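Local coordinates for tryptophan halogenase (Shewanella frigidimarina, PDB 2PYX), which probably acts as an FAD-dependent monooxygenase of the tryptophan halogenase family, consistent with halogenation of tryptophan or a related indole, at residues Phe113-Gly118 against Pro461-Gln466; His119-Leu124 against Gln487-Arg492; Tyr127-Ala132 against Phe474-Pro479; Ala138-Ser143 against Arg492-Asn497. All blocks are in the same frame, centred on the assembly; numbering follows the deposited sequence. Where two conformers were deposited one is given.

Interaction 1: residues Phe113-Gly118 against Pro461-Gln466; sequences FSLPHG and PAASFQ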
loop_
_atom_site.group_PDB
_atom_site.type_symbol
_atom_site.label_atom_id
_atom_site.label_comp_id
_atom_site.label_asym_id
_atom_site.label_seq_id
_atom_site.Cartn_x
_atom_site.Cartn_y
_atom_site.Cartn_z
ATOM N N PHE A 113 -8.480 4.193 7.621
ATOM C CA PHE A 113 -7.227 4.932 7.700
ATOM C C PHE A 113 -7.155 5.892 8.919
ATOM O O PHE A 113 -6.041 6.191 9.418
ATOM C CB PHE A 113 -6.930 5.713 6.416
ATOM C CG PHE A 113 -6.479 4.868 5.259
ATOM C CD1 PHE A 113 -5.670 3.755 5.473
ATOM C CD2 PHE A 113 -6.769 5.246 3.954
ATOM C CE1 PHE A 113 -5.245 2.998 4.405
ATOM C CE2 PHE A 113 -6.343 4.509 2.875
ATOM C CZ PHE A 113 -5.541 3.380 3.125
ATOM N N SER A 114 -8.302 6.355 9.421
ATOM C CA SER A 114 -8.313 7.242 10.576
ATOM C C SER A 114 -7.836 6.499 11.810
ATOM O O SER A 114 -8.245 5.350 12.052
ATOM C CB SER A 114 -9.718 7.725 10.882
ATOM O OG SER A 114 -10.151 8.759 10.044
ATOM N N LEU A 115 -7.000 7.128 12.629
ATOM C CA LEU A 115 -6.636 6.543 13.923
ATOM C C LEU A 115 -7.773 6.688 14.927
ATOM O O LEU A 115 -8.599 7.612 14.820
ATOM C CB LEU A 115 -5.364 7.173 14.488
ATOM C CG LEU A 115 -4.118 7.019 13.614
ATOM C CD1 LEU A 115 -2.987 7.812 14.221
ATOM C CD2 LEU A 115 -3.724 5.573 13.487
ATOM N N PRO A 116 -7.803 5.808 15.931
ATOM C CA PRO A 116 -8.825 5.875 16.957
ATOM C C PRO A 116 -8.894 7.243 17.597
ATOM O O PRO A 116 -7.870 7.846 17.852
ATOM C CB PRO A 116 -8.357 4.827 17.953
ATOM C CG PRO A 116 -7.732 3.767 17.067
ATOM C CD PRO A 116 -6.950 4.603 16.109
ATOM N N HIS A 117 -10.102 7.708 17.840
ATOM C CA HIS A 117 -10.287 9.046 18.400
ATOM C C HIS A 117 -9.584 9.199 19.732
ATOM O O HIS A 117 -9.586 8.285 20.553
ATOM C CB HIS A 117 -11.748 9.326 18.577
ATOM C CG HIS A 117 -12.037 10.749 18.923
ATOM N ND1 HIS A 117 -12.044 11.751 17.977
ATOM C CD2 HIS A 117 -12.402 11.325 20.091
ATOM C CE1 HIS A 117 -12.347 12.897 18.565
ATOM N NE2 HIS A 117 -12.584 12.661 19.842
ATOM N N GLY A 118 -8.981 10.366 19.930
ATOM C CA GLY A 118 -8.248 10.669 21.172
ATOM C C GLY A 118 -6.975 9.888 21.388
ATOM O O GLY A 118 -6.507 9.781 22.515
ATOM N N PRO A 461 0.681 1.000 12.329
ATOM C CA PRO A 461 0.650 1.203 13.760
ATOM C C PRO A 461 -0.191 0.175 14.428
ATOM O O PRO A 461 -0.952 -0.548 13.714
ATOM C CB PRO A 461 -0.025 2.574 13.902
ATOM C CG PRO A 461 -0.874 2.678 12.776
ATOM C CD PRO A 461 -0.249 1.883 11.636
ATOM N N ALA A 462 -0.096 0.132 15.755
ATOM C CA ALA A 462 -0.846 -0.796 16.587
ATOM C C ALA A 462 -2.321 -0.707 16.226
ATOM O O ALA A 462 -2.992 -1.707 16.256
ATOM C CB ALA A 462 -0.645 -0.527 18.072
ATOM N N ALA A 463 -2.836 0.486 15.916
ATOM C CA ALA A 463 -4.271 0.622 15.629
ATOM C C ALA A 463 -4.701 -0.293 14.502
ATOM O O ALA A 463 -5.807 -0.803 14.520
ATOM C CB ALA A 463 -4.661 2.038 15.315
ATOM N N SER A 464 -3.858 -0.481 13.514
ATOM C CA SER A 464 -4.223 -1.361 12.394
ATOM C C SER A 464 -4.455 -2.774 12.859
ATOM O O SER A 464 -5.402 -3.465 12.419
ATOM C CB SER A 464 -3.147 -1.343 11.322
ATOM O OG SER A 464 -3.244 -0.124 10.603
ATOM N N PHE A 465 -3.619 -3.215 13.785
ATOM C CA PHE A 465 -3.766 -4.530 14.361
ATOM C C PHE A 465 -5.038 -4.606 15.177
ATOM O O PHE A 465 -5.760 -5.610 15.133
ATOM C CB PHE A 465 -2.539 -4.905 15.177
ATOM C CG PHE A 465 -1.331 -5.173 14.335
ATOM C CD1 PHE A 465 -0.549 -4.128 13.877
ATOM C CD2 PHE A 465 -1.015 -6.466 13.942
ATOM C CE1 PHE A 465 0.557 -4.379 13.069
ATOM C CE2 PHE A 465 0.071 -6.722 13.137
ATOM C CZ PHE A 465 0.866 -5.669 12.704
ATOM N N GLN A 466 -5.358 -3.562 15.928
ATOM C CA GLN A 466 -6.612 -3.537 16.677
ATOM C C GLN A 466 -7.821 -3.603 15.755
ATOM O O GLN A 466 -8.775 -4.338 16.007
ATOM C CB GLN A 466 -6.689 -2.251 17.511
ATOM C CG GLN A 466 -5.575 -2.145 18.558
ATOM C CD GLN A 466 -5.518 -0.789 19.242
ATOM O OE1 GLN A 466 -6.105 0.196 18.759
ATOM N NE2 GLN A 466 -4.843 -0.744 20.403
#
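Gln466 NE2 is gripped by two acceptors, the carbonyl oxygen of Pro448 and carboxylate oxygen OD2 of Asp123, so the amide that borders Pro116 is tethered from beyond the contact. Its other branch, OE1, lies 4.3 Å from Pro116 CG. Between the segments the meeting is apolar. The proline ring comes nearest through its CD, 3.5 Å from Ala463 CB, with CG of the same ring at 3.9 Å from that methyl. Leu115 holds CG anti to its carbonyl carbon (chi1 -60°), from where the CD2 branch is carried to the helix, 4.1 Å from both Ala463 CB and Pro461 CG. Ala463 CB is therefore touched by two consecutive residues of the loop, and so small a side chain lets the proline ring come close to the first turn of the helix. That turn opens with a backbone bond of 2.9 Å from Ser464 N to Pro461 O. The Pro461 side chain lies about 9 Å from that of Glu361, a predicted tryptophan-binding residue. The loop that follows strand 108-112 is thus laid over the start of helix 462-471, Ser464 OG bonds back to His111 on that strand, and Val141 of helix 137-141 packs on Pro116.

Interaction 2: residues His119-Leu124 against Gln487-Arg492; sequences HQELDL and QQLAQR
Leu122 and Leu489 both set CG anti to their own backbone N, with chi1 of -175° and 178°, and their branched ends meet between loop and helix. Leu489 CD2 lies 4.0 Å from Leu122 CB, and its CG is equally near Leu122 CD2. Leu122 CD2 reaches past Leu489 to the next residue of the helix, 3.8 Å from Ala490 CB. Leu124 sends in its own CD2, 3.7 Å from Ala490 CA, so two leucine methyls converge on one alanine. On the more exposed side, the other branch of Leu489, CD1, rests 3.9 Å from Glu121 OE1, with the two side chains crossing obliquely. An alanine in place of Leu489 would probably open a gap beside Leu122 CB and take away the methyl that Glu121 OE1 rests on. Within the loop, Asp123 OD1 accepts from Cys125 N, just past the segment, and caps the turn leading into helix 125-128. The loop between strand 108-112 and helix 125-128 passes across helix 484-507, away from the annotated sites. Leu493 of that long helix extends the apolar strip under Glu121, Leu122 and Leu124, while Tyr127 of helix 125-128 packs on both Leu122 and Ala490.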
loop_
_atom_site.group_PDB
_atom_site.type_symbol
_atom_site.label_atom_id
_atom_site.label_comp_id
_atom_site.label_asym_id
_atom_site.label_seq_id
_atom_site.Cartn_x
_atom_site.Cartn_y
_atom_site.Cartn_z
ATOM N N HIS A 119 -6.384 9.358 20.316
ATOM C CA HIS A 119 -5.193 8.519 20.425
ATOM C C HIS A 119 -4.002 9.196 21.127
ATOM O O HIS A 119 -3.203 8.522 21.760
ATOM C CB HIS A 119 -4.787 7.977 19.046
ATOM C CG HIS A 119 -4.492 9.028 18.032
ATOM N ND1 HIS A 119 -3.228 9.546 17.842
ATOM C CD2 HIS A 119 -5.291 9.640 17.129
ATOM C CE1 HIS A 119 -3.269 10.447 16.879
ATOM N NE2 HIS A 119 -4.508 10.524 16.431
ATOM N N GLN A 120 -3.898 10.522 21.029
ATOM C CA GLN A 120 -2.828 11.244 21.725
ATOM C C GLN A 120 -3.071 11.333 23.236
ATOM O O GLN A 120 -2.142 11.638 23.996
ATOM C CB GLN A 120 -2.649 12.645 21.124
ATOM C CG GLN A 120 -2.043 12.620 19.733
ATOM N N GLU A 121 -4.297 11.099 23.670
ATOM C CA GLU A 121 -4.668 11.177 25.078
ATOM C C GLU A 121 -4.813 9.829 25.778
ATOM O O GLU A 121 -4.501 9.722 26.959
ATOM C CB GLU A 121 -5.985 11.891 25.221
ATOM C CG GLU A 121 -5.982 13.289 24.643
ATOM C CD GLU A 121 -7.320 13.947 24.813
ATOM O OE1 GLU A 121 -7.748 14.106 25.971
ATOM O OE2 GLU A 121 -7.955 14.279 23.789
ATOM N N LEU A 122 -5.334 8.827 25.070
ATOM C CA LEU A 122 -5.694 7.545 25.670
ATOM C C LEU A 122 -5.972 6.546 24.551
ATOM O O LEU A 122 -6.598 6.896 23.562
ATOM C CB LEU A 122 -6.947 7.663 26.534
ATOM C CG LEU A 122 -7.386 6.424 27.329
ATOM C CD1 LEU A 122 -6.335 6.066 28.385
ATOM C CD2 LEU A 122 -8.724 6.638 27.952
ATOM N N ASP A 123 -5.459 5.337 24.700
ATOM C CA ASP A 123 -5.764 4.238 23.779
ATOM C C ASP A 123 -7.106 3.666 24.198
ATOM O O ASP A 123 -7.225 2.958 25.206
ATOM C CB ASP A 123 -4.647 3.183 23.826
ATOM C CG ASP A 123 -4.893 2.005 22.906
ATOM O OD1 ASP A 123 -6.006 1.868 22.391
ATOM O OD2 ASP A 123 -3.954 1.211 22.722
ATOM N N LEU A 124 -8.140 3.924 23.401
ATOM C CA LEU A 124 -9.500 3.527 23.747
ATOM C C LEU A 124 -9.772 2.021 23.674
ATOM O O LEU A 124 -10.762 1.538 24.228
ATOM C CB LEU A 124 -10.500 4.215 22.826
ATOM C CG LEU A 124 -10.695 5.732 23.018
ATOM C CD1 LEU A 124 -11.688 6.284 22.017
ATOM C CD2 LEU A 124 -11.179 6.003 24.444
ATOM N N GLN A 487 -11.424 5.535 32.836
ATOM C CA GLN A 487 -12.733 5.156 32.373
ATOM C C GLN A 487 -13.525 6.413 32.003
ATOM O O GLN A 487 -14.223 6.449 30.985
ATOM C CB GLN A 487 -13.484 4.398 33.453
ATOM C CG GLN A 487 -14.801 3.908 33.006
ATOM C CD GLN A 487 -14.668 2.908 31.886
ATOM O OE1 GLN A 487 -13.896 1.955 32.005
ATOM N NE2 GLN A 487 -15.399 3.125 30.777
ATOM N N GLN A 488 -13.435 7.436 32.856
ATOM C CA GLN A 488 -14.153 8.695 32.625
ATOM C C GLN A 488 -13.625 9.439 31.393
ATOM O O GLN A 488 -14.423 9.933 30.609
ATOM C CB GLN A 488 -14.092 9.571 33.882
ATOM C CG GLN A 488 -14.844 8.948 35.071
ATOM C CD GLN A 488 -14.269 9.371 36.436
ATOM O OE1 GLN A 488 -13.531 10.359 36.543
ATOM N NE2 GLN A 488 -14.594 8.605 37.473
ATOM N N LEU A 489 -12.312 9.478 31.211
ATOM C CA LEU A 489 -11.687 10.042 30.000
ATOM C C LEU A 489 -12.168 9.266 28.776
ATOM O O LEU A 489 -12.658 9.846 27.803
ATOM C CB LEU A 489 -10.180 9.971 30.076
ATOM C CG LEU A 489 -9.403 10.490 28.864
ATOM C CD1 LEU A 489 -9.867 11.882 28.396
ATOM C CD2 LEU A 489 -7.962 10.481 29.155
ATOM N N ALA A 490 -12.070 7.936 28.857
ATOM C CA ALA A 490 -12.554 7.088 27.749
ATOM C C ALA A 490 -13.994 7.410 27.363
ATOM O O ALA A 490 -14.307 7.560 26.177
ATOM C CB ALA A 490 -12.392 5.595 28.104
ATOM N N GLN A 491 -14.879 7.535 28.350
ATOM C CA GLN A 491 -16.287 7.779 28.074
ATOM C C GLN A 491 -16.483 9.121 27.375
ATOM O O GLN A 491 -17.324 9.241 26.468
ATOM C CB GLN A 491 -17.121 7.766 29.353
ATOM C CG GLN A 491 -18.603 7.905 29.069
ATOM C CD GLN A 491 -19.120 6.810 28.159
ATOM O OE1 GLN A 491 -19.539 7.061 27.017
ATOM N NE2 GLN A 491 -19.082 5.582 28.652
ATOM N N ARG A 492 -15.738 10.132 27.822
ATOM C CA ARG A 492 -15.779 11.439 27.178
ATOM C C ARG A 492 -15.351 11.325 25.707
ATOM O O ARG A 492 -16.056 11.816 24.816
ATOM C CB ARG A 492 -14.912 12.452 27.929
ATOM C CG ARG A 492 -15.450 12.788 29.318
ATOM C CD ARG A 492 -14.782 14.014 29.921
ATOM N NE ARG A 492 -13.415 13.780 30.376
ATOM C CZ ARG A 492 -13.084 13.238 31.545
ATOM N NH1 ARG A 492 -14.010 12.827 32.399
ATOM N NH2 ARG A 492 -11.820 13.086 31.853
#

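Interaction 3: residues Tyr127-Ala132 against Phe474-Pro479; sequences YWLPHA and FNTQLP
Leu129 and Pro130 make an apolar contact at the edge of the tryptophan halogenase fold, where the 3-10 turn after helix 125-128 meets the extended connection between helices 462-471 and 484-507. It is plain structural packing, away from the annotated sites. The turn is marked by a backbone bond of 2.7 Å from His131 N to Trp128 O, and it presents Leu129 to the connection. CG of Leu129 stands anti to the backbone N (chi1 -162°), which puts it 3.8 Å from CD2 of Leu478, a residue further along the connection. Leu129 was modelled in two conformers, and the contacts given hold for one of them. Its CD2 lies 3.5 Å from the carbonyl oxygen of Thr476 and 3.7 Å from Thr476 CB, the two side chains crossing at about a right angle. Pro479 CD stands 4.2 Å from Leu129 CD2. Leu129 and Thr476 are buried, whereas Pro130, Leu478 and Pro479 form the exposed margin. Thr476 divides its functions: CB and CG2 face the leucine, and OG1 is bonded to Tyr470 OH and to the carbonyl of Trp443. The side chain of Tyr470, on helix 462-471, also packs against Leu129. At the outer margin both methyls of Leu478 border Pro130, with CD2 3.9 Å from Pro130 N and CD1 4.3 Å from Pro130 CB.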
loop_
_atom_site.group_PDB
_atom_site.type_symbol
_atom_site.label_atom_id
_atom_site.label_comp_id
_atom_site.label_asym_id
_atom_site.label_seq_id
_atom_site.Cartn_x
_atom_site.Cartn_y
_atom_site.Cartn_z
ATOM N N TYR A 127 -10.745 0.029 26.693
ATOM C CA TYR A 127 -12.002 0.596 27.228
ATOM C C TYR A 127 -13.225 0.214 26.409
ATOM O O TYR A 127 -14.345 0.196 26.933
ATOM C CB TYR A 127 -11.850 2.133 27.387
ATOM C CG TYR A 127 -10.725 2.445 28.356
ATOM C CD1 TYR A 127 -10.949 2.519 29.739
ATOM C CD2 TYR A 127 -9.407 2.567 27.914
ATOM C CE1 TYR A 127 -9.883 2.709 30.636
ATOM C CE2 TYR A 127 -8.344 2.777 28.813
ATOM C CZ TYR A 127 -8.604 2.868 30.179
ATOM O OH TYR A 127 -7.510 3.048 31.016
ATOM N N TRP A 128 -13.023 -0.063 25.115
ATOM C CA TRP A 128 -14.091 -0.541 24.269
ATOM C C TRP A 128 -14.409 -2.022 24.530
ATOM O O TRP A 128 -15.552 -2.458 24.433
ATOM C CB TRP A 128 -13.757 -0.299 22.774
ATOM C CG TRP A 128 -14.558 -1.185 21.910
ATOM C CD1 TRP A 128 -15.851 -1.002 21.513
ATOM C CD2 TRP A 128 -14.169 -2.459 21.415
ATOM N NE1 TRP A 128 -16.258 -2.052 20.767
ATOM C CE2 TRP A 128 -15.253 -2.987 20.715
ATOM C CE3 TRP A 128 -12.994 -3.217 21.521
ATOM C CZ2 TRP A 128 -15.200 -4.231 20.097
ATOM C CZ3 TRP A 128 -12.943 -4.428 20.894
ATOM C CH2 TRP A 128 -14.021 -4.932 20.202
ATOM N N LEU A 129 -13.382 -2.796 24.858
ATOM C CA LEU A 129 -13.486 -4.235 24.888
ATOM C C LEU A 129 -14.709 -4.790 25.653
ATOM O O LEU A 129 -15.381 -5.711 25.158
ATOM C CB LEU A 129 -12.146 -4.774 25.408
ATOM C CG LEU A 129 -11.794 -6.222 25.176
ATOM C CD1 LEU A 129 -11.788 -6.570 23.703
ATOM C CD2 LEU A 129 -10.445 -6.494 25.833
ATOM N N PRO A 130 -15.004 -4.256 26.861
ATOM C CA PRO A 130 -16.197 -4.773 27.551
ATOM C C PRO A 130 -17.506 -4.600 26.781
ATOM O O PRO A 130 -18.500 -5.247 27.118
ATOM C CB PRO A 130 -16.246 -3.958 28.856
ATOM C CG PRO A 130 -14.871 -3.425 29.040
ATOM C CD PRO A 130 -14.333 -3.203 27.642
ATOM N N HIS A 131 -17.510 -3.755 25.747
ATOM C CA HIS A 131 -18.741 -3.376 25.031
ATOM C C HIS A 131 -18.842 -4.001 23.650
ATOM O O HIS A 131 -19.693 -3.626 22.852
ATOM C CB HIS A 131 -18.793 -1.856 24.970
ATOM C CG HIS A 131 -18.644 -1.226 26.314
ATOM N ND1 HIS A 131 -19.640 -1.295 27.267
ATOM C CD2 HIS A 131 -17.594 -0.609 26.907
ATOM C CE1 HIS A 131 -19.213 -0.718 28.379
ATOM N NE2 HIS A 131 -17.976 -0.293 28.186
ATOM N N ALA A 132 -18.000 -5.004 23.401
ATOM C CA ALA A 132 -17.853 -5.590 22.070
ATOM C C ALA A 132 -19.127 -6.189 21.477
ATOM O O ALA A 132 -19.311 -6.220 20.267
ATOM C CB ALA A 132 -16.737 -6.625 22.087
ATOM N N PHE A 474 -12.141 -11.184 17.570
ATOM C CA PHE A 474 -11.210 -11.907 18.429
ATOM C C PHE A 474 -11.452 -11.574 19.896
ATOM O O PHE A 474 -11.709 -10.411 20.224
ATOM C CB PHE A 474 -9.800 -11.508 18.026
ATOM C CG PHE A 474 -8.700 -12.278 18.720
ATOM C CD1 PHE A 474 -8.131 -13.383 18.137
ATOM C CD2 PHE A 474 -8.143 -11.806 19.926
ATOM C CE1 PHE A 474 -7.062 -14.029 18.728
ATOM C CE2 PHE A 474 -7.099 -12.466 20.501
ATOM C CZ PHE A 474 -6.554 -13.565 19.920
ATOM N N ASN A 475 -11.390 -12.573 20.763
ATOM C CA ASN A 475 -11.635 -12.355 22.192
ATOM C C ASN A 475 -10.357 -12.100 22.979
ATOM O O ASN A 475 -9.412 -12.884 22.897
ATOM C CB ASN A 475 -12.355 -13.558 22.795
ATOM C CG ASN A 475 -13.781 -13.697 22.305
ATOM O OD1 ASN A 475 -14.184 -14.776 21.900
ATOM N ND2 ASN A 475 -14.559 -12.624 22.373
ATOM N N THR A 476 -10.372 -11.006 23.748
ATOM C CA THR A 476 -9.269 -10.625 24.624
ATOM C C THR A 476 -9.842 -10.528 26.032
ATOM O O THR A 476 -10.921 -9.945 26.233
ATOM C CB THR A 476 -8.662 -9.297 24.199
ATOM O OG1 THR A 476 -8.065 -9.461 22.910
ATOM C CG2 THR A 476 -7.631 -8.812 25.142
ATOM N N GLN A 477 -9.134 -11.119 26.986
ATOM C CA GLN A 477 -9.496 -11.046 28.402
ATOM C C GLN A 477 -9.648 -9.605 28.843
ATOM O O GLN A 477 -8.798 -8.754 28.528
ATOM C CB GLN A 477 -8.431 -11.771 29.239
ATOM C CG GLN A 477 -8.698 -11.900 30.740
ATOM C CD GLN A 477 -7.827 -12.935 31.362
ATOM O OE1 GLN A 477 -6.642 -12.718 31.548
ATOM N NE2 GLN A 477 -8.402 -14.092 31.680
ATOM N N LEU A 478 -10.718 -9.296 29.572
ATOM C CA LEU A 478 -10.937 -7.902 29.998
ATOM C C LEU A 478 -9.911 -7.454 31.030
ATOM O O LEU A 478 -9.538 -8.223 31.915
ATOM C CB LEU A 478 -12.337 -7.723 30.572
ATOM C CG LEU A 478 -13.524 -8.114 29.717
ATOM C CD1 LEU A 478 -14.778 -7.667 30.453
ATOM C CD2 LEU A 478 -13.460 -7.464 28.366
ATOM N N PRO A 479 -9.430 -6.206 30.899
ATOM C CA PRO A 479 -8.613 -5.587 31.946
ATOM C C PRO A 479 -9.336 -5.590 33.278
ATOM O O PRO A 479 -10.562 -5.452 33.318
ATOM C CB PRO A 479 -8.465 -4.145 31.472
ATOM C CG PRO A 479 -8.655 -4.210 30.027
ATOM C CD PRO A 479 -9.610 -5.310 29.739
#

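Interaction 4: residues Ala138-Ser143 against Arg492-Asn497; sequences AEAVCS and RLFNDN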
loop_
_atom_site.group_PDB
_atom_site.type_symbol
_atom_site.label_atom_id
_atom_site.label_comp_id
_atom_site.label_asym_id
_atom_site.label_seq_id
_atom_site.Cartn_x
_atom_site.Cartn_y
_atom_site.Cartn_z
ATOM N N ALA A 138 -14.664 -0.301 15.480
ATOM C CA ALA A 138 -14.522 0.820 14.553
ATOM C C ALA A 138 -15.608 1.880 14.753
ATOM O O ALA A 138 -15.312 3.077 14.768
ATOM C CB ALA A 138 -14.512 0.365 13.122
ATOM N N GLU A 139 -16.845 1.444 14.956
ATOM C CA GLU A 139 -17.867 2.463 15.261
ATOM C C GLU A 139 -17.574 3.225 16.555
ATOM O O GLU A 139 -17.848 4.438 16.629
ATOM C CB GLU A 139 -19.243 1.840 15.323
ATOM C CG GLU A 139 -20.334 2.922 15.484
ATOM C CD GLU A 139 -21.752 2.398 15.404
ATOM O OE1 GLU A 139 -21.987 1.312 14.831
ATOM O OE2 GLU A 139 -22.646 3.092 15.935
ATOM N N ALA A 140 -17.052 2.524 17.567
ATOM C CA ALA A 140 -16.806 3.127 18.863
ATOM C C ALA A 140 -15.712 4.180 18.826
ATOM O O ALA A 140 -15.759 5.138 19.613
ATOM C CB ALA A 140 -16.471 2.068 19.896
ATOM N N VAL A 141 -14.707 4.034 17.943
ATOM C CA VAL A 141 -13.493 4.849 18.034
ATOM C C VAL A 141 -13.218 5.720 16.829
ATOM O O VAL A 141 -12.294 6.514 16.843
ATOM C CB VAL A 141 -12.211 4.017 18.320
ATOM C CG1 VAL A 141 -12.374 3.154 19.554
ATOM C CG2 VAL A 141 -11.844 3.168 17.121
ATOM N N CYS A 142 -13.991 5.582 15.763
ATOM C CA CYS A 142 -13.760 6.440 14.617
ATOM C C CYS A 142 -15.074 6.768 13.954
ATOM O O CYS A 142 -16.113 6.219 14.295
ATOM C CB CYS A 142 -12.760 5.826 13.607
ATOM S SG CYS A 142 -13.470 4.564 12.469
ATOM N N SER A 143 -15.034 7.760 13.075
ATOM C CA SER A 143 -16.248 8.157 12.352
ATOM C C SER A 143 -16.341 7.488 10.988
ATOM O O SER A 143 -17.404 7.426 10.385
ATOM C CB SER A 143 -16.329 9.689 12.202
ATOM O OG SER A 143 -15.255 10.191 11.433
ATOM N N ARG A 492 -15.738 10.132 27.822
ATOM C CA ARG A 492 -15.779 11.439 27.178
ATOM C C ARG A 492 -15.351 11.325 25.707
ATOM O O ARG A 492 -16.056 11.816 24.816
ATOM C CB ARG A 492 -14.912 12.452 27.929
ATOM C CG ARG A 492 -15.450 12.788 29.318
ATOM C CD ARG A 492 -14.782 14.014 29.921
ATOM N NE ARG A 492 -13.415 13.780 30.376
ATOM C CZ ARG A 492 -13.084 13.238 31.545
ATOM N NH1 ARG A 492 -14.010 12.827 32.399
ATOM N NH2 ARG A 492 -11.820 13.086 31.853
ATOM N N LEU A 493 -14.219 10.658 25.463
ATOM C CA LEU A 493 -13.733 10.438 24.096
ATOM C C LEU A 493 -14.732 9.621 23.225
ATOM O O LEU A 493 -14.899 9.938 22.041
ATOM C CB LEU A 493 -12.352 9.778 24.113
ATOM C CG LEU A 493 -11.215 10.610 24.729
ATOM C CD1 LEU A 493 -9.945 9.810 24.891
ATOM C CD2 LEU A 493 -10.948 11.862 23.914
ATOM N N PHE A 494 -15.372 8.589 23.774
ATOM C CA PHE A 494 -16.396 7.844 23.042
ATOM C C PHE A 494 -17.563 8.759 22.644
ATOM O O PHE A 494 -18.063 8.717 21.520
ATOM C CB PHE A 494 -16.972 6.659 23.825
ATOM C CG PHE A 494 -16.028 5.479 23.998
ATOM C CD1 PHE A 494 -15.394 4.892 22.909
ATOM C CD2 PHE A 494 -15.836 4.910 25.249
ATOM C CE1 PHE A 494 -14.545 3.790 23.077
ATOM C CE2 PHE A 494 -14.987 3.804 25.411
ATOM C CZ PHE A 494 -14.362 3.241 24.307
ATOM N N ASN A 495 -18.015 9.565 23.605
ATOM C CA ASN A 495 -19.077 10.535 23.332
ATOM C C ASN A 495 -18.701 11.516 22.240
ATOM O O ASN A 495 -19.516 11.787 21.343
ATOM C CB ASN A 495 -19.386 11.341 24.596
ATOM C CG ASN A 495 -20.038 10.528 25.672
ATOM O OD1 ASN A 495 -20.178 11.014 26.797
ATOM N ND2 ASN A 495 -20.458 9.317 25.358
ATOM N N ASP A 496 -17.483 12.035 22.311
ATOM C CA ASP A 496 -16.984 13.027 21.354
ATOM C C ASP A 496 -16.908 12.428 19.957
ATOM O O ASP A 496 -17.215 13.085 18.959
ATOM C CB ASP A 496 -15.616 13.572 21.756
ATOM C CG ASP A 496 -15.658 14.432 23.037
ATOM O OD1 ASP A 496 -16.776 14.782 23.494
ATOM O OD2 ASP A 496 -14.567 14.751 23.565
ATOM N N ASN A 497 -16.478 11.176 19.881
ATOM C CA ASN A 497 -16.436 10.491 18.587
ATOM C C ASN A 497 -17.828 10.352 17.997
ATOM O O ASN A 497 -18.036 10.558 16.786
ATOM C CB ASN A 497 -15.789 9.103 18.712
ATOM C CG ASN A 497 -15.743 8.382 17.387
ATOM O OD1 ASN A 497 -14.998 8.785 16.497
ATOM N ND2 ASN A 497 -16.558 7.344 17.237
HETATM O O HOH W 1 -18.010 6.505 19.852
#
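Asn497 ND2 donates to the carbonyl oxygen of Cys142 over 3.2 Å, with an N-H...O angle of 161°. The acceptor lies in the plane of the asparagine amide, but the nitrogen stands above the carbonyl plane, 64° out of it. The same ND2 also bonds to a water, 3.1 Å away. That water in turn donates to Ala140 O at 2.6 Å and to Phe494 O at 2.8 Å, joining the two helices through three bonds. Phe494 meets the helix end with its ring edge: CD1 is 3.3 Å from Ala140 O, which lies in the ring plane, and CE1 is 4.1 Å from Ala140 CB. Val141 CG1 also borders that edge, its side chain running beside the ring in the same direction. Behind these contacts, chi1 of 180° sets Asn497 CG anti to the backbone N, and Cys142 N closes the last turn onto Ala138 O. An alanine in place of Asn497 would probably leave Cys142 O without this donor and the water less firmly fixed. The contact thus joins the C-terminal end of helix 137-141 to helix 484-507; Trp128 of helix 125-128 packs on Ala140 and Phe494, and Tyr467 of helix 462-471 on Val141 and Cys142.

How the interactions relate
From the N terminus, the chain leaves strand 108-112 and lays down four successive segments, 113-118, 119-124, 127-132 and 138-143, before their partners arrive more than 300 residues later. Each contact closes a long loop. The partners come in the order 461-466, 474-479, 487-492 and 492-497, so interaction 3 nests inside the loop of interaction 2, whereas every other pair crosses. The ranges of interactions 2 and 4 overlap at Arg492 on helix 484-507, and Leu124 packs against Phe494 and Val141. Interactions 1 and 4 are joined by a probable hydrogen bond, His117 N to Val141 O, and Tyr127 bridges interactions 3 and 2. Together they tie helices 125-128 and 137-141 and their loops to helices 462-471 and 484-507.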